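Uncharacterized protein (Legionella pneumophila subsp. pneumophila str. Philadelphia 1, PDB 4RD8) is of unknown function and represents the DUF5636 family as a single chain of helices and loops without strands. Local coordinates at residues T56-E61 with L75-Q80; E25-L30 with Y162-H167; S120-S125 with L183-G188; L83-F88 with K141-S146; Q203-Q208 with V212-I217. The protein carries 3 engineered substitutions. All blocks are in the same frame, centred on the assembly; numbering follows the deposited sequence.

Contact 1: T56-E61 with L75-Q80; sequences TMRLKE and LRTLIQ
Arg-58, on the last turns of helix 41-61, reaches across to Thr-77 and Leu-78 on helix 69-85. The two helices follow each other in the chain and form a helical hairpin, joined by a short connection. Thr-56, at the start of the first segment, faces helix 211-218 and packs on Val-212. Of the first segment, Arg-58 makes the contact with 75-80. Its CG lies anti to the backbone N (chi1 -156°), and the chain runs extended from CG to NE, which spans the distance between the helices. On the way Arg-58 CD passes Leu-78 CB at 4.0 Å. The guanidinium then lies with one face over the backbone of helix 69-85. Leu-78 N sits 3.8 Å above the plane of the Arg-58 guanidinium, over its centre. At the tip, Arg-58 NH2 makes a weak hydrogen bond to Thr-77 OG1 at 3.1 Å, bent to 131° at the hydrogen. Glu-81 also forms a salt bridge with NH2, and Gln-74 OE1 accepts from NE. Thr-77 OG1 bonds back to its own helix, at the carbonyl oxygen of Gln-74. Leu-59, next along, turns to Val-212 like Thr-56. The chemistry is mixed: the aliphatic part of the arginine covers Leu-78, while its charge is probably balanced mainly by Glu-81.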
# COMPACT_ATOMS: atom_id res chain seq x y z
N THR A 56 1.43 15.52 -10.20
CA THR A 56 1.16 16.67 -11.05
C THR A 56 2.41 17.53 -11.21
O THR A 56 2.74 17.97 -12.32
CB THR A 56 0.04 17.56 -10.46
OG1 THR A 56 -1.17 16.80 -10.36
CG2 THR A 56 -0.19 18.78 -11.32
N MSE A 57 3.09 17.76 -10.10
CA MSE A 57 4.35 18.50 -10.07
C MSE A 57 5.38 17.84 -10.98
O MSE A 57 6.07 18.49 -11.76
CB MSE A 57 4.90 18.50 -8.65
CG MSE A 57 4.99 19.86 -7.99
SE MSE A 57 6.25 19.77 -6.51
CE MSE A 57 7.77 19.01 -7.46
N ARG A 58 5.47 16.52 -10.85
CA ARG A 58 6.44 15.71 -11.55
C ARG A 58 6.25 15.75 -13.06
O ARG A 58 7.20 16.01 -13.81
CB ARG A 58 6.32 14.27 -11.06
CG ARG A 58 7.55 13.42 -11.21
CD ARG A 58 7.35 12.11 -10.47
NE ARG A 58 8.49 11.22 -10.62
CZ ARG A 58 9.44 11.05 -9.70
NH1 ARG A 58 9.38 11.72 -8.56
NH2 ARG A 58 10.44 10.22 -9.94
N LEU A 59 5.02 15.51 -13.51
CA LEU A 59 4.69 15.53 -14.93
C LEU A 59 4.98 16.89 -15.56
O LEU A 59 5.58 16.97 -16.64
CB LEU A 59 3.21 15.19 -15.15
CG LEU A 59 2.73 13.81 -14.70
CD1 LEU A 59 1.27 13.62 -15.07
CD2 LEU A 59 3.58 12.72 -15.32
N LYS A 60 4.57 17.95 -14.88
CA LYS A 60 4.72 19.31 -15.40
C LYS A 60 6.19 19.69 -15.56
O LYS A 60 6.58 20.28 -16.56
CB LYS A 60 4.02 20.32 -14.48
CG LYS A 60 2.50 20.25 -14.52
CD LYS A 60 1.87 21.17 -13.47
N GLU A 61 7.00 19.33 -14.56
CA GLU A 61 8.43 19.62 -14.59
C GLU A 61 9.09 18.98 -15.82
O GLU A 61 10.01 19.54 -16.40
CB GLU A 61 9.10 19.13 -13.30
CG GLU A 61 10.55 19.54 -13.14
CD GLU A 61 11.01 19.53 -11.69
N LEU A 75 4.66 7.99 -12.35
CA LEU A 75 3.93 7.54 -11.17
C LEU A 75 4.64 6.36 -10.50
O LEU A 75 4.72 6.30 -9.28
CB LEU A 75 2.50 7.14 -11.54
CG LEU A 75 1.68 6.50 -10.41
CD1 LEU A 75 1.57 7.44 -9.23
CD2 LEU A 75 0.29 6.11 -10.90
N ARG A 76 5.14 5.44 -11.31
CA ARG A 76 5.84 4.26 -10.79
C ARG A 76 7.12 4.65 -10.06
O ARG A 76 7.43 4.11 -9.00
CB ARG A 76 6.16 3.28 -11.91
CG ARG A 76 5.16 2.15 -12.07
CD ARG A 76 4.73 1.98 -13.52
NE ARG A 76 4.42 0.60 -13.86
CZ ARG A 76 3.19 0.12 -14.02
NH1 ARG A 76 2.13 0.91 -13.88
NH2 ARG A 76 3.02 -1.16 -14.34
N THR A 77 7.86 5.60 -10.63
CA THR A 77 9.10 6.05 -10.01
C THR A 77 8.79 6.86 -8.75
O THR A 77 9.52 6.77 -7.76
CB THR A 77 10.00 6.83 -10.99
OG1 THR A 77 9.25 7.91 -11.56
CG2 THR A 77 10.49 5.92 -12.11
N LEU A 78 7.72 7.65 -8.78
CA LEU A 78 7.28 8.36 -7.58
C LEU A 78 6.89 7.37 -6.48
O LEU A 78 7.30 7.53 -5.32
CB LEU A 78 6.10 9.29 -7.88
CG LEU A 78 5.38 9.93 -6.68
CD1 LEU A 78 6.34 10.77 -5.85
CD2 LEU A 78 4.19 10.78 -7.15
N ILE A 79 6.11 6.36 -6.83
CA ILE A 79 5.73 5.32 -5.87
C ILE A 79 6.98 4.65 -5.28
O ILE A 79 7.09 4.49 -4.05
CB ILE A 79 4.79 4.28 -6.51
CG1 ILE A 79 3.38 4.89 -6.71
CG2 ILE A 79 4.73 3.01 -5.67
CD1 ILE A 79 2.49 4.13 -7.69
N GLN A 80 7.94 4.29 -6.13
CA GLN A 80 9.17 3.66 -5.66
C GLN A 80 9.98 4.57 -4.71
O GLN A 80 10.56 4.09 -3.74
CB GLN A 80 10.07 3.20 -6.81
CG GLN A 80 11.30 2.44 -6.30
CD GLN A 80 10.92 1.21 -5.47
OE1 GLN A 80 10.38 0.24 -6.00
NE2 GLN A 80 11.17 1.26 -4.16

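Contact 2: E25-L30 with Y162-H167; sequences EPFIQL and YKKLGH
Phe-27 packs its ring against Lys-164 and Leu-165, just after helix 157-162. The tight part lies along the lysine. Phe-27 CE1 is 3.7 Å from Lys-164 CB, which approaches obliquely, and Phe-27 CZ is 4.0 Å from the same carbon. The ring gets there because its CG is anti to the backbone N (chi1 175°). Lys-164 is extended beyond CG, and its chain runs alongside the ring, pointing back the other way. Its CD is still 4.0 Å from Phe-27 CD1. Leu-165 is more distant. Its CD2 comes in at the ring edge, near its plane, 4.4 Å from Phe-27 CZ. The solvent side is that of Lys-164, which is partly exposed, whereas Phe-27 and Leu-165 are buried. No hydrogen bond links the two segments, so this is plain apolar packing. Around it, helix 19-22 adds Leu-21, which touches both Phe-27 and Lys-164. Helix 179-184 backs Leu-165 through Cys-179 and Leu-183. The contact thus joins the start of helix 25-38 to the start of the loop between helices 157-162 and 179-184.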
# COMPACT_ATOMS: atom_id res chain seq x y z
N GLU A 25 3.24 -5.77 21.58
CA GLU A 25 2.29 -4.66 21.69
C GLU A 25 2.59 -3.48 20.75
O GLU A 25 1.66 -2.92 20.16
CB GLU A 25 2.14 -4.19 23.14
CG GLU A 25 1.62 -5.28 24.09
CD GLU A 25 0.19 -5.74 23.79
OE1 GLU A 25 -0.52 -5.09 22.98
OE2 GLU A 25 -0.24 -6.76 24.38
N PRO A 26 3.87 -3.10 20.59
CA PRO A 26 4.10 -1.99 19.65
C PRO A 26 3.69 -2.35 18.22
O PRO A 26 3.16 -1.48 17.52
CB PRO A 26 5.61 -1.77 19.75
CG PRO A 26 5.94 -2.15 21.17
CD PRO A 26 5.08 -3.37 21.41
N PHE A 27 3.91 -3.59 17.81
CA PHE A 27 3.50 -4.02 16.48
C PHE A 27 1.98 -3.95 16.35
O PHE A 27 1.47 -3.44 15.35
CB PHE A 27 3.97 -5.44 16.19
CG PHE A 27 3.47 -5.98 14.88
CD1 PHE A 27 3.97 -5.51 13.68
CD2 PHE A 27 2.51 -6.98 14.86
CE1 PHE A 27 3.52 -6.02 12.47
CE2 PHE A 27 2.05 -7.49 13.66
CZ PHE A 27 2.55 -7.01 12.45
N ILE A 28 1.28 -4.46 17.36
CA ILE A 28 -0.17 -4.48 17.35
C ILE A 28 -0.70 -3.06 17.26
O ILE A 28 -1.65 -2.79 16.53
CB ILE A 28 -0.74 -5.18 18.61
CG1 ILE A 28 -0.38 -6.67 18.59
CG2 ILE A 28 -2.25 -5.01 18.69
CD1 ILE A 28 -0.61 -7.39 19.93
N GLN A 29 -0.09 -2.15 18.01
CA GLN A 29 -0.50 -0.75 18.00
C GLN A 29 -0.31 -0.13 16.61
O GLN A 29 -1.18 0.58 16.12
CB GLN A 29 0.27 0.05 19.05
CG GLN A 29 -0.01 1.56 19.04
CD GLN A 29 -1.44 1.93 19.41
OE1 GLN A 29 -2.23 1.08 19.85
NE2 GLN A 29 -1.79 3.20 19.24
N LEU A 30 0.83 -0.43 15.98
CA LEU A 30 1.11 0.10 14.65
C LEU A 30 0.08 -0.39 13.63
O LEU A 30 -0.42 0.39 12.82
CB LEU A 30 2.53 -0.27 14.21
CG LEU A 30 3.67 0.41 15.00
CD1 LEU A 30 5.01 -0.14 14.56
CD2 LEU A 30 3.64 1.92 14.85
N TYR A 162 5.77 -3.78 7.51
CA TYR A 162 5.57 -4.53 6.27
C TYR A 162 6.18 -5.93 6.27
O TYR A 162 5.51 -6.91 5.97
CB TYR A 162 6.12 -3.73 5.10
CG TYR A 162 5.92 -4.37 3.73
CD1 TYR A 162 4.72 -4.22 3.04
CD2 TYR A 162 6.95 -5.05 3.11
CE1 TYR A 162 4.55 -4.77 1.77
CE2 TYR A 162 6.78 -5.62 1.84
CZ TYR A 162 5.58 -5.46 1.18
OH TYR A 162 5.43 -6.02 -0.09
N LYS A 163 7.46 -6.04 6.62
CA LYS A 163 8.13 -7.34 6.59
C LYS A 163 7.46 -8.34 7.50
O LYS A 163 7.44 -9.53 7.20
CB LYS A 163 9.62 -7.24 6.94
CG LYS A 163 10.45 -6.49 5.90
CD LYS A 163 11.93 -6.51 6.31
CE LYS A 163 12.83 -5.88 5.27
NZ LYS A 163 14.25 -5.90 5.74
N LYS A 164 6.92 -7.87 8.61
CA LYS A 164 6.31 -8.77 9.57
C LYS A 164 5.00 -9.34 9.05
O LYS A 164 4.55 -10.37 9.54
CB LYS A 164 6.15 -8.10 10.95
CG LYS A 164 7.50 -7.59 11.47
CD LYS A 164 7.49 -7.17 12.94
CE LYS A 164 8.87 -6.67 13.35
NZ LYS A 164 8.98 -6.32 14.81
N LEU A 165 4.43 -8.69 8.04
CA LEU A 165 3.21 -9.20 7.40
C LEU A 165 3.49 -10.46 6.60
O LEU A 165 2.57 -11.21 6.26
CB LEU A 165 2.57 -8.14 6.50
CG LEU A 165 2.11 -6.86 7.20
CD1 LEU A 165 1.51 -5.87 6.18
CD2 LEU A 165 1.10 -7.18 8.31
N GLY A 166 4.76 -10.72 6.32
CA GLY A 166 5.15 -11.94 5.63
C GLY A 166 5.66 -13.02 6.57
O GLY A 166 6.05 -14.10 6.13
N HIS A 167 5.71 -12.72 7.86
CA HIS A 167 6.16 -13.68 8.85
C HIS A 167 4.99 -14.58 9.20
O HIS A 167 3.84 -14.13 9.26
CB HIS A 167 6.64 -12.97 10.12
CG HIS A 167 7.40 -13.86 11.04
ND1 HIS A 167 6.80 -14.77 11.89
CD2 HIS A 167 8.74 -13.97 11.28
CE1 HIS A 167 7.72 -15.40 12.59
NE2 HIS A 167 8.90 -14.93 12.24

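Contact 3: S120-S125 with L183-G188; sequences SLRASS and LIDKLG
Arg-122 and Asp-185 form a bidentate, end-on salt bridge between the loop before helix 130-144 and the turn after helix 179-184. Arg-122 NH1 bonds Asp-185 OD2 at 2.9 Å, nearly straight at 169°. Arg-122 NH2 bonds Asp-185 OD1 at 2.8 Å. Both oxygens are met on their syn sides, but the guanidinium and carboxylate planes are twisted 39° apart. The acid oxygens lie near the guanidinium plane, while the nitrogens sit out of the carboxylate plane. Arg-122 reaches the acid by a bend about CG-CD (chi3 79°). Leucines border the pair. Leu-121 CD2 is 4.0 Å from Asp-185 OD2. Further out, Trp-180 NE1 donates to the same OD2, which helps to fix the carboxylate. Pro-195, at the start of helix 195-204, touches Arg-122, Asp-185 and Leu-187. Lys-186 is the centre of an inverse gamma turn that carries the chain from the acid to Leu-187. There Leu-187 CD1 lies over one face of the guanidinium, and Leu-187 CD2 is 4.0 Å from Arg-122 NH2.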
# COMPACT_ATOMS: atom_id res chain seq x y z
N SER A 120 1.08 -10.27 -8.66
CA SER A 120 2.07 -11.25 -8.25
C SER A 120 1.51 -12.16 -7.17
O SER A 120 2.04 -13.24 -6.91
CB SER A 120 3.35 -10.55 -7.77
OG SER A 120 3.91 -9.82 -8.84
N LEU A 121 0.42 -11.73 -6.54
CA LEU A 121 -0.30 -12.58 -5.59
C LEU A 121 -1.64 -13.00 -6.16
O LEU A 121 -1.98 -14.19 -6.16
CB LEU A 121 -0.52 -11.83 -4.27
CG LEU A 121 -1.35 -12.56 -3.20
CD1 LEU A 121 -0.70 -13.88 -2.80
CD2 LEU A 121 -1.56 -11.66 -1.98
N ARG A 122 -2.40 -12.03 -6.66
CA ARG A 122 -3.75 -12.27 -7.15
C ARG A 122 -4.08 -11.33 -8.32
O ARG A 122 -4.00 -10.11 -8.17
CB ARG A 122 -4.76 -12.04 -6.01
CG ARG A 122 -6.22 -12.23 -6.37
CD ARG A 122 -7.11 -12.02 -5.16
NE ARG A 122 -7.34 -10.61 -4.84
CZ ARG A 122 -6.74 -9.95 -3.86
NH1 ARG A 122 -5.86 -10.58 -3.08
NH2 ARG A 122 -7.02 -8.66 -3.65
N ALA A 123 -4.45 -11.91 -9.46
CA ALA A 123 -4.87 -11.13 -10.63
C ALA A 123 -6.11 -10.31 -10.31
O ALA A 123 -7.06 -10.81 -9.71
CB ALA A 123 -5.14 -12.04 -11.81
N SER A 124 -6.10 -9.04 -10.71
CA SER A 124 -7.27 -8.19 -10.53
C SER A 124 -7.50 -7.34 -11.77
O SER A 124 -6.56 -6.88 -12.41
CB SER A 124 -7.08 -7.28 -9.32
OG SER A 124 -8.06 -6.26 -9.30
N SER A 125 -8.77 -7.13 -12.11
CA SER A 125 -9.13 -6.28 -13.24
C SER A 125 -9.29 -4.83 -12.80
O SER A 125 -9.55 -3.95 -13.62
CB SER A 125 -10.43 -6.77 -13.88
OG SER A 125 -11.51 -6.64 -12.97
N LEU A 183 -5.38 -5.74 7.01
CA LEU A 183 -4.92 -4.37 6.81
C LEU A 183 -5.18 -3.84 5.41
O LEU A 183 -5.72 -2.75 5.26
CB LEU A 183 -3.43 -4.25 7.13
CG LEU A 183 -3.09 -4.45 8.61
CD1 LEU A 183 -1.63 -4.11 8.85
CD2 LEU A 183 -4.02 -3.62 9.50
N ILE A 184 -4.80 -4.61 4.39
CA ILE A 184 -4.75 -4.07 3.04
C ILE A 184 -5.32 -4.98 1.98
O ILE A 184 -5.21 -4.69 0.79
CB ILE A 184 -3.30 -3.69 2.64
CG1 ILE A 184 -2.41 -4.94 2.70
CG2 ILE A 184 -2.77 -2.54 3.52
CD1 ILE A 184 -1.02 -4.74 2.17
N ASP A 185 -5.91 -6.11 2.38
CA ASP A 185 -6.50 -7.01 1.38
C ASP A 185 -7.87 -7.52 1.86
O ASP A 185 -8.23 -8.68 1.63
CB ASP A 185 -5.54 -8.18 1.09
CG ASP A 185 -5.42 -8.49 -0.39
OD1 ASP A 185 -6.07 -7.81 -1.21
OD2 ASP A 185 -4.66 -9.42 -0.74
N LYS A 186 -8.62 -6.64 2.52
CA LYS A 186 -9.90 -7.01 3.14
C LYS A 186 -11.06 -6.80 2.18
O LYS A 186 -11.83 -5.85 2.31
CB LYS A 186 -10.14 -6.21 4.43
CG LYS A 186 -11.12 -6.86 5.41
CD LYS A 186 -10.59 -8.22 5.90
CE LYS A 186 -11.51 -8.86 6.94
NZ LYS A 186 -12.78 -9.37 6.36
N LEU A 187 -11.17 -7.70 1.20
CA LEU A 187 -12.20 -7.61 0.18
C LEU A 187 -13.58 -7.56 0.81
O LEU A 187 -13.86 -8.28 1.77
CB LEU A 187 -12.11 -8.80 -0.77
CG LEU A 187 -10.84 -8.85 -1.60
CD1 LEU A 187 -10.93 -9.97 -2.64
CD2 LEU A 187 -10.62 -7.52 -2.28
N GLY A 188 -14.43 -6.69 0.28
CA GLY A 188 -15.78 -6.55 0.78
C GLY A 188 -16.00 -5.30 1.61
O GLY A 188 -17.13 -4.85 1.76

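Contact 4: L83-F88 with K141-S146; sequences LTEAGF and KRKKDS. Unlike the reference sequence in segment 141-146: Arg-142 (reference Gln).
Glu-85 and Lys-143 both carry CG anti to their carbonyl carbon, with chi1 of -82° and -64°, and their side chains meet between the ends of helices 69-85 and 130-144. The glutamate is extended beyond CG. The lysine bends at chi3 (67°), and the two chains cross at about a right angle. Their charged ends form a salt bridge, with Lys-143 NZ 3.2 Å from Glu-85 OE1. The hydrogen bond within it is weak. The ammonium favours OE1; Glu-85 OE2 is 3.9 Å from Lys-143 NZ. Lys-143 CE also lies 3.4 Å from Glu-85 OE1. Both residues are exposed, so water probably screens the attraction. Glu-85 stands where helix 69-85 closes in a Schellman motif. Gly-87, at positive phi, is its C-prime residue. Phe-88 N bonds Leu-83 O at 3.1 Å, and Gly-87 N bonds Thr-84 O at 2.9 Å. The chain then turns inward, and Leu-83 CD2 lies over one face of the Phe-88 ring. Beneath the surface bridge, Leu-83, Ala-86 and Phe-88 all pack on Ile-139 of helix 130-144. Helix 157-162 lies alongside, with Ile-157 touching Ala-86 and Cys-158 touching Phe-88.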
# COMPACT_ATOMS: atom_id res chain seq x y z
N LEU A 83 8.38 4.53 -1.33
CA LEU A 83 8.62 3.23 -0.71
C LEU A 83 10.06 3.11 -0.23
O LEU A 83 10.31 2.62 0.86
CB LEU A 83 8.31 2.08 -1.67
CG LEU A 83 6.82 1.91 -2.00
CD1 LEU A 83 6.68 0.79 -3.03
CD2 LEU A 83 6.04 1.60 -0.73
N THR A 84 11.00 3.54 -1.06
CA THR A 84 12.40 3.49 -0.68
C THR A 84 12.69 4.29 0.60
O THR A 84 13.43 3.82 1.47
CB THR A 84 13.29 3.99 -1.82
OG1 THR A 84 13.07 3.15 -2.96
CG2 THR A 84 14.76 3.92 -1.41
N GLU A 85 12.10 5.47 0.70
CA GLU A 85 12.22 6.31 1.89
C GLU A 85 11.79 5.58 3.16
O GLU A 85 12.30 5.88 4.25
CB GLU A 85 11.36 7.57 1.76
CG GLU A 85 11.96 8.69 0.96
CD GLU A 85 11.16 9.97 1.10
OE1 GLU A 85 10.56 10.19 2.18
OE2 GLU A 85 11.13 10.75 0.13
N ALA A 86 10.85 4.65 3.01
CA ALA A 86 10.31 3.89 4.13
C ALA A 86 11.05 2.58 4.38
O ALA A 86 10.62 1.77 5.21
CB ALA A 86 8.82 3.61 3.92
N GLY A 87 12.14 2.35 3.65
CA GLY A 87 12.94 1.16 3.88
C GLY A 87 12.62 -0.04 3.00
O GLY A 87 13.18 -1.12 3.20
N PHE A 88 11.74 0.14 2.03
CA PHE A 88 11.48 -0.94 1.08
C PHE A 88 12.68 -1.14 0.15
O PHE A 88 13.50 -0.24 -0.04
CB PHE A 88 10.23 -0.65 0.25
CG PHE A 88 8.94 -0.78 1.01
CD1 PHE A 88 8.56 0.19 1.93
CD2 PHE A 88 8.11 -1.87 0.82
CE1 PHE A 88 7.37 0.07 2.64
CE2 PHE A 88 6.92 -2.00 1.52
CZ PHE A 88 6.55 -1.02 2.43
N LYS A 141 1.14 9.58 5.20
CA LYS A 141 0.45 9.97 6.43
C LYS A 141 1.47 10.14 7.56
O LYS A 141 1.44 11.15 8.27
CB LYS A 141 -0.61 8.93 6.81
CG LYS A 141 -1.37 9.24 8.10
CD LYS A 141 -2.09 10.56 8.05
CE LYS A 141 -3.00 10.72 9.27
NZ LYS A 141 -3.80 11.96 9.20
N ARG A 142 2.37 9.17 7.71
CA ARG A 142 3.37 9.24 8.79
C ARG A 142 4.30 10.44 8.62
O ARG A 142 4.69 11.08 9.62
CB ARG A 142 4.15 7.92 8.89
CG ARG A 142 5.13 7.87 10.06
CD ARG A 142 6.48 8.41 9.65
NE ARG A 142 7.39 8.66 10.78
CZ ARG A 142 7.68 9.86 11.27
NH1 ARG A 142 7.13 10.96 10.77
NH2 ARG A 142 8.54 9.95 12.28
N LYS A 143 4.67 10.76 7.39
CA LYS A 143 5.50 11.94 7.14
C LYS A 143 4.77 13.22 7.54
O LYS A 143 5.39 14.17 8.02
CB LYS A 143 5.96 12.00 5.68
CG LYS A 143 6.87 10.85 5.27
CD LYS A 143 7.30 10.98 3.81
CE LYS A 143 8.21 12.18 3.61
NZ LYS A 143 8.36 12.54 2.17
N LYS A 144 3.46 13.23 7.36
CA LYS A 144 2.66 14.40 7.73
C LYS A 144 2.48 14.45 9.24
O LYS A 144 2.64 15.49 9.87
CB LYS A 144 1.29 14.37 7.04
CG LYS A 144 0.40 15.59 7.29
CD LYS A 144 0.75 16.74 6.36
CE LYS A 144 -0.12 17.97 6.64
N ASP A 145 2.16 13.29 9.82
CA ASP A 145 1.77 13.20 11.21
C ASP A 145 2.53 12.05 11.86
O ASP A 145 2.14 10.89 11.72
CB ASP A 145 0.27 12.93 11.29
CG ASP A 145 -0.23 12.74 12.70
OD1 ASP A 145 0.50 13.08 13.66
OD2 ASP A 145 -1.37 12.24 12.86
N SER A 146 3.62 12.36 12.56
CA SER A 146 4.47 11.32 13.14
C SER A 146 3.73 10.43 14.14
O SER A 146 4.04 9.25 14.26
CB SER A 146 5.70 11.93 13.81
OG SER A 146 5.33 12.81 14.85

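Contact 5: Q203-Q208 with V212-I217; sequences QNDEDQ and VLREVI
Arg-214 lies against the backbone that leaves helix 195-204, in the short link to helix 211-218. The link includes a type I beta turn from Asp-205 to Gln-208. From CB the arginine runs extended to NE, with CG anti to the backbone N (chi1 162°). Arg-214 CG lies 3.5 Å from Gln-203 O. CD keeps the same distance from that oxygen, and Arg-214 CD also packs on Asp-205 CB at 3.6 Å. NE is near Gln-203 O as well, but the angle is too poor for a hydrogen bond. That oxygen accepts instead from Lys-218 NZ. At the tip, Arg-214 NH1 comes 3.3 Å from Asn-204 O, again poorly angled. Arg-214 thus lies among the carbonyl oxygens at the helix end, with Gln-203 O over one face of the guanidinium and Asp-205 O at its edge. Their partial negative charge probably favours it. The Asp-205 carboxylate turns to the link itself, taking the backbone N of Ile-209 on OD1 and of Phe-210 on OD2. Asp-205 has positive phi, and there the chain leaves the helix. One turn on from Arg-214, Ile-217 crosses Gln-203 at about a right angle, its CG2 4.0 Å from Gln-203 CG and 3.9 Å from Gln-203 NE2.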
# COMPACT_ATOMS: atom_id res chain seq x y z
N GLN A 203 -10.19 5.84 -9.56
CA GLN A 203 -10.60 5.97 -10.96
C GLN A 203 -11.90 6.74 -11.14
O GLN A 203 -12.14 7.32 -12.20
CB GLN A 203 -10.68 4.59 -11.64
CG GLN A 203 -9.31 3.96 -11.87
CD GLN A 203 -9.37 2.64 -12.63
OE1 GLN A 203 -10.05 2.53 -13.65
NE2 GLN A 203 -8.65 1.64 -12.14
N ASN A 204 -12.73 6.77 -10.11
CA ASN A 204 -13.97 7.54 -10.18
C ASN A 204 -13.73 9.01 -9.86
O ASN A 204 -14.23 9.88 -10.56
CB ASN A 204 -15.04 6.93 -9.27
CG ASN A 204 -15.58 5.62 -9.80
OD1 ASN A 204 -15.45 5.32 -10.99
ND2 ASN A 204 -16.20 4.83 -8.93
N ASP A 205 -12.93 9.26 -8.81
CA ASP A 205 -12.62 10.61 -8.35
C ASP A 205 -13.84 11.52 -8.36
O ASP A 205 -13.92 12.49 -9.13
CB ASP A 205 -11.49 11.23 -9.18
CG ASP A 205 -10.98 12.54 -8.59
OD1 ASP A 205 -11.23 12.79 -7.39
OD2 ASP A 205 -10.33 13.31 -9.33
N GLU A 206 -14.81 11.20 -7.51
CA GLU A 206 -16.13 11.83 -7.59
C GLU A 206 -16.14 13.29 -7.14
O GLU A 206 -17.00 14.06 -7.56
CB GLU A 206 -17.16 11.00 -6.80
CG GLU A 206 -17.43 9.63 -7.40
CD GLU A 206 -18.24 8.73 -6.48
OE1 GLU A 206 -18.71 9.23 -5.43
OE2 GLU A 206 -18.39 7.53 -6.80
N ASP A 207 -15.20 13.66 -6.28
CA ASP A 207 -15.11 15.04 -5.82
C ASP A 207 -14.07 15.83 -6.62
O ASP A 207 -13.79 16.99 -6.32
CB ASP A 207 -14.80 15.09 -4.32
CG ASP A 207 -15.79 14.28 -3.48
OD1 ASP A 207 -17.00 14.27 -3.82
OD2 ASP A 207 -15.36 13.65 -2.50
N GLN A 208 -13.51 15.18 -7.65
CA GLN A 208 -12.49 15.79 -8.51
C GLN A 208 -11.33 16.37 -7.70
O GLN A 208 -10.98 17.54 -7.86
CB GLN A 208 -13.09 16.89 -9.41
CG GLN A 208 -13.85 16.39 -10.64
CD GLN A 208 -15.35 16.35 -10.43
OE1 GLN A 208 -15.82 16.17 -9.31
NE2 GLN A 208 -16.11 16.53 -11.51
N VAL A 212 -5.28 13.98 -11.78
CA VAL A 212 -4.05 13.56 -12.44
C VAL A 212 -3.70 12.12 -12.10
O VAL A 212 -3.39 11.32 -12.99
CB VAL A 212 -2.88 14.50 -12.11
CG1 VAL A 212 -1.59 13.98 -12.71
CG2 VAL A 212 -3.17 15.90 -12.63
N LEU A 213 -3.76 11.78 -10.81
CA LEU A 213 -3.55 10.42 -10.37
C LEU A 213 -4.56 9.50 -11.04
O LEU A 213 -4.24 8.38 -11.44
CB LEU A 213 -3.67 10.33 -8.84
CG LEU A 213 -3.55 8.95 -8.18
CD1 LEU A 213 -2.24 8.27 -8.55
CD2 LEU A 213 -3.69 9.05 -6.65
N ARG A 214 -5.79 9.99 -11.19
CA ARG A 214 -6.87 9.19 -11.76
C ARG A 214 -6.62 8.82 -13.23
O ARG A 214 -6.72 7.66 -13.60
CB ARG A 214 -8.20 9.94 -11.62
CG ARG A 214 -9.30 9.42 -12.53
CD ARG A 214 -10.51 10.35 -12.51
NE ARG A 214 -11.28 10.26 -13.75
CZ ARG A 214 -12.44 10.88 -13.96
NH1 ARG A 214 -12.97 11.64 -13.02
NH2 ARG A 214 -13.06 10.74 -15.12
N GLU A 215 -6.29 9.82 -14.04
CA GLU A 215 -6.10 9.61 -15.47
C GLU A 215 -4.89 8.71 -15.76
O GLU A 215 -4.94 7.87 -16.65
CB GLU A 215 -5.96 10.95 -16.20
CG GLU A 215 -5.92 10.85 -17.71
CD GLU A 215 -5.82 12.20 -18.38
OE1 GLU A 215 -5.93 13.22 -17.66
OE2 GLU A 215 -5.63 12.26 -19.61
N VAL A 216 -3.81 8.90 -15.00
CA VAL A 216 -2.60 8.10 -15.17
C VAL A 216 -2.85 6.62 -14.89
O VAL A 216 -2.41 5.76 -15.65
CB VAL A 216 -1.43 8.63 -14.30
CG1 VAL A 216 -0.23 7.70 -14.37
CG2 VAL A 216 -1.05 10.05 -14.72
N ILE A 217 -3.59 6.34 -13.82
CA ILE A 217 -3.92 4.96 -13.45
C ILE A 217 -4.83 4.28 -14.49
O ILE A 217 -4.66 3.10 -14.80
CB ILE A 217 -4.53 4.91 -12.02
CG1 ILE A 217 -3.42 5.07 -10.98
CG2 ILE A 217 -5.28 3.61 -11.78
CD1 ILE A 217 -3.91 5.04 -9.54

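In the fold
Contacts 1 and 5 are neighbours on one side of the molecule, with centres 15 Å apart. They share packing: Leu-59 CD1 meets Val-212 CG1 at 3.7 Å, and Leu-75 CD2 meets Ile-217 CG1 at 3.9 Å. Contact 2 lies across the chain's centre from both, 29 Å from contact 1 and 31 Å from contact 5, centre to centre. Contact 4 lies between contacts 1 and 2 in space, 17 Å from contact 1 and 15 Å from contact 2, centre to centre. It shares helix 69-85 with contact 1, and its Phe-88 touches Tyr-162 of contact 2. Contact 3 meets contact 2 where Leu-165 CD2 lies 4.1 Å from Leu-183 CD1. No active site or ligand is known to relate them to.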